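Local coordinates for transcription regulator PadR N-terminal domain-containing protein (PDB 3L7W) that probably binds DNA as a two-fold symmetric dimer and regulates transcription, as PadR-family winged-helix regulators do, at the interface of chains A and B. Coordinates in Å, arbitrary orientation; residue numbers count along the deposited sequence, not the author numbering. Chains: chain A/B, Putative uncharacterized protein SMU.1704.

The interface of chains A and B. Residues chain A 3-6, 9, 88; chain B 91, 95.
B:Tyr91 reaches from helix 75-100 of chain B to the N-terminal segment of chain A, and its phenol OH donates a hydrogen bond to the backbone O of A:Pro4 at 2.6 Å. The C=O...donor angle is 131° and the hydroxyl is tilted 21° from the carbonyl plane, so the phenol meets the oxygen from the flank instead of head-on. With CG anti to the backbone N (chi1 -170°), the ring of B:Tyr91 extends across to chain A and sets its hydroxyl beside the A:Pro4 carbonyl.

A water gives this hydroxyl a second polar link: it is 3.0 Å from OH of B:Tyr91 and 2.9 Å from the backbone N of A:Ser6, whereas its approach to the A:Pro4 carbonyl is weak. The side chain of the same serine accepts the backbone N-H of A:Leu9 at 3.2 Å through OG, an N-cap at the start of helix 7-20 that ties the segment gripping the phenol to the helix supplying A:Leu9.

Carbon contacts pack against the ring from several residues. CB of A:Tyr3 lies 3.6 Å from CD1 of B:Tyr91, while the A:Val5 side chain crosses the phenol at an angle, with CG2 near CE1. A:Leu9 and B:Tyr91 come towards each other from opposite directions, CD1 near CZ. The A:Trp88 indole also crosses the phenol obliquely, CH2 near CE2. A:Leu9 and B:Ile95 meet tip to tip, their CD1 methyls 3.3 Å apart, closer than usual van der Waals contact.

The indole of A:Trp88 receives the branch methyl CG2 of B:Ile95 on one face, 3.3 Å above the plane and towards the rim; A:Leu9 CD2 lies over that same face. CD1 of B:Ile95 approaches the indole CH2 at 3.4 Å, so both arms of the isoleucine touch the ring system.

This patch and its two-fold twin join the N-terminal segment and helix 7-20 of each subunit to helix 75-100 of the other, and pack the two 75-100 helices together, a set of contacts consistent with the dimerisation typical of PadR regulators and likely to help set the spacing of their two DNA-binding domains.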
loop_
_atom_site.group_PDB
_atom_site.type_symbol
_atom_site.label_atom_id
_atom_site.label_comp_id
_atom_site.label_asym_id
_atom_site.label_seq_id
_atom_site.Cartn_x
_atom_site.Cartn_y
_atom_site.Cartn_z
ATOM N N TYR A 3 1.338 -7.744 -1.811
ATOM C CA TYR A 3 1.740 -6.359 -1.934
ATOM C C TYR A 3 2.699 -6.002 -0.821
ATOM O O TYR A 3 2.542 -6.458 0.312
ATOM C CB TYR A 3 0.522 -5.467 -1.904
ATOM C CG TYR A 3 -0.435 -5.695 -3.053
ATOM C CD1 TYR A 3 -0.083 -5.339 -4.348
ATOM C CD2 TYR A 3 -1.698 -6.242 -2.841
ATOM C CE1 TYR A 3 -0.957 -5.514 -5.398
ATOM C CE2 TYR A 3 -2.583 -6.434 -3.897
ATOM C CZ TYR A 3 -2.198 -6.064 -5.176
ATOM O OH TYR A 3 -3.046 -6.234 -6.249
ATOM N N PRO A 4 3.709 -5.187 -1.143
ATOM C CA PRO A 4 4.659 -4.749 -0.124
ATOM C C PRO A 4 4.005 -3.722 0.786
ATOM O O PRO A 4 2.993 -3.138 0.413
ATOM C CB PRO A 4 5.765 -4.059 -0.930
ATOM C CG PRO A 4 5.242 -3.917 -2.339
ATOM C CD PRO A 4 3.838 -4.424 -2.391
ATOM N N VAL A 5 4.598 -3.510 1.956
ATOM C CA VAL A 5 4.147 -2.496 2.886
ATOM C C VAL A 5 5.243 -1.434 2.998
ATOM O O VAL A 5 6.338 -1.712 3.457
ATOM C CB VAL A 5 3.923 -3.110 4.270
ATOM C CG1 VAL A 5 3.590 -2.016 5.314
ATOM C CG2 VAL A 5 2.864 -4.193 4.203
ATOM N N SER A 6 4.941 -0.212 2.594
ATOM C CA SER A 6 5.938 0.843 2.626
ATOM C C SER A 6 6.295 1.196 4.065
ATOM O O SER A 6 5.530 0.915 4.984
ATOM C CB SER A 6 5.414 2.078 1.898
ATOM O OG SER A 6 4.327 2.658 2.605
ATOM N N LEU A 9 3.691 3.052 5.749
ATOM C CA LEU A 9 2.567 2.230 6.180
ATOM C C LEU A 9 2.950 1.479 7.456
ATOM O O LEU A 9 2.120 1.274 8.332
ATOM C CB LEU A 9 2.172 1.251 5.080
ATOM C CG LEU A 9 0.709 1.239 4.672
ATOM C CD1 LEU A 9 0.431 0.092 3.685
ATOM C CD2 LEU A 9 -0.185 1.141 5.888
ATOM N N TRP A 88 -4.734 6.702 5.055
ATOM C CA TRP A 88 -4.876 5.313 4.668
ATOM C C TRP A 88 -6.248 5.114 4.066
ATOM O O TRP A 88 -6.404 4.416 3.058
ATOM C CB TRP A 88 -4.677 4.405 5.872
ATOM C CG TRP A 88 -5.049 2.990 5.621
ATOM C CD1 TRP A 88 -6.017 2.269 6.264
ATOM C CD2 TRP A 88 -4.459 2.104 4.657
ATOM N NE1 TRP A 88 -6.061 0.994 5.763
ATOM C CE2 TRP A 88 -5.124 0.867 4.772
ATOM C CE3 TRP A 88 -3.447 2.245 3.701
ATOM C CZ2 TRP A 88 -4.801 -0.235 3.970
ATOM C CZ3 TRP A 88 -3.123 1.140 2.896
ATOM C CH2 TRP A 88 -3.802 -0.078 3.041
ATOM N N TYR B 91 -4.837 -7.430 1.770
ATOM C CA TYR B 91 -3.915 -6.413 2.246
ATOM C C TYR B 91 -4.690 -5.411 3.083
ATOM O O TYR B 91 -4.330 -5.132 4.217
ATOM C CB TYR B 91 -3.339 -5.686 1.056
ATOM C CG TYR B 91 -2.183 -4.743 1.299
ATOM C CD1 TYR B 91 -0.875 -5.212 1.369
ATOM C CD2 TYR B 91 -2.385 -3.377 1.361
ATOM C CE1 TYR B 91 0.193 -4.342 1.540
ATOM C CE2 TYR B 91 -1.324 -2.500 1.529
ATOM C CZ TYR B 91 -0.038 -2.988 1.610
ATOM O OH TYR B 91 1.011 -2.108 1.755
ATOM N N ILE B 95 -4.347 -4.883 7.109
ATOM C CA ILE B 95 -3.927 -3.611 7.651
ATOM C C ILE B 95 -4.994 -3.050 8.589
ATOM O O ILE B 95 -4.716 -2.717 9.739
ATOM C CB ILE B 95 -3.596 -2.641 6.528
ATOM C CG1 ILE B 95 -2.291 -3.090 5.873
ATOM C CG2 ILE B 95 -3.463 -1.222 7.059
ATOM C CD1 ILE B 95 -1.783 -2.128 4.846
HETATM O O HOH W 1 2.778 0.168 0.760
#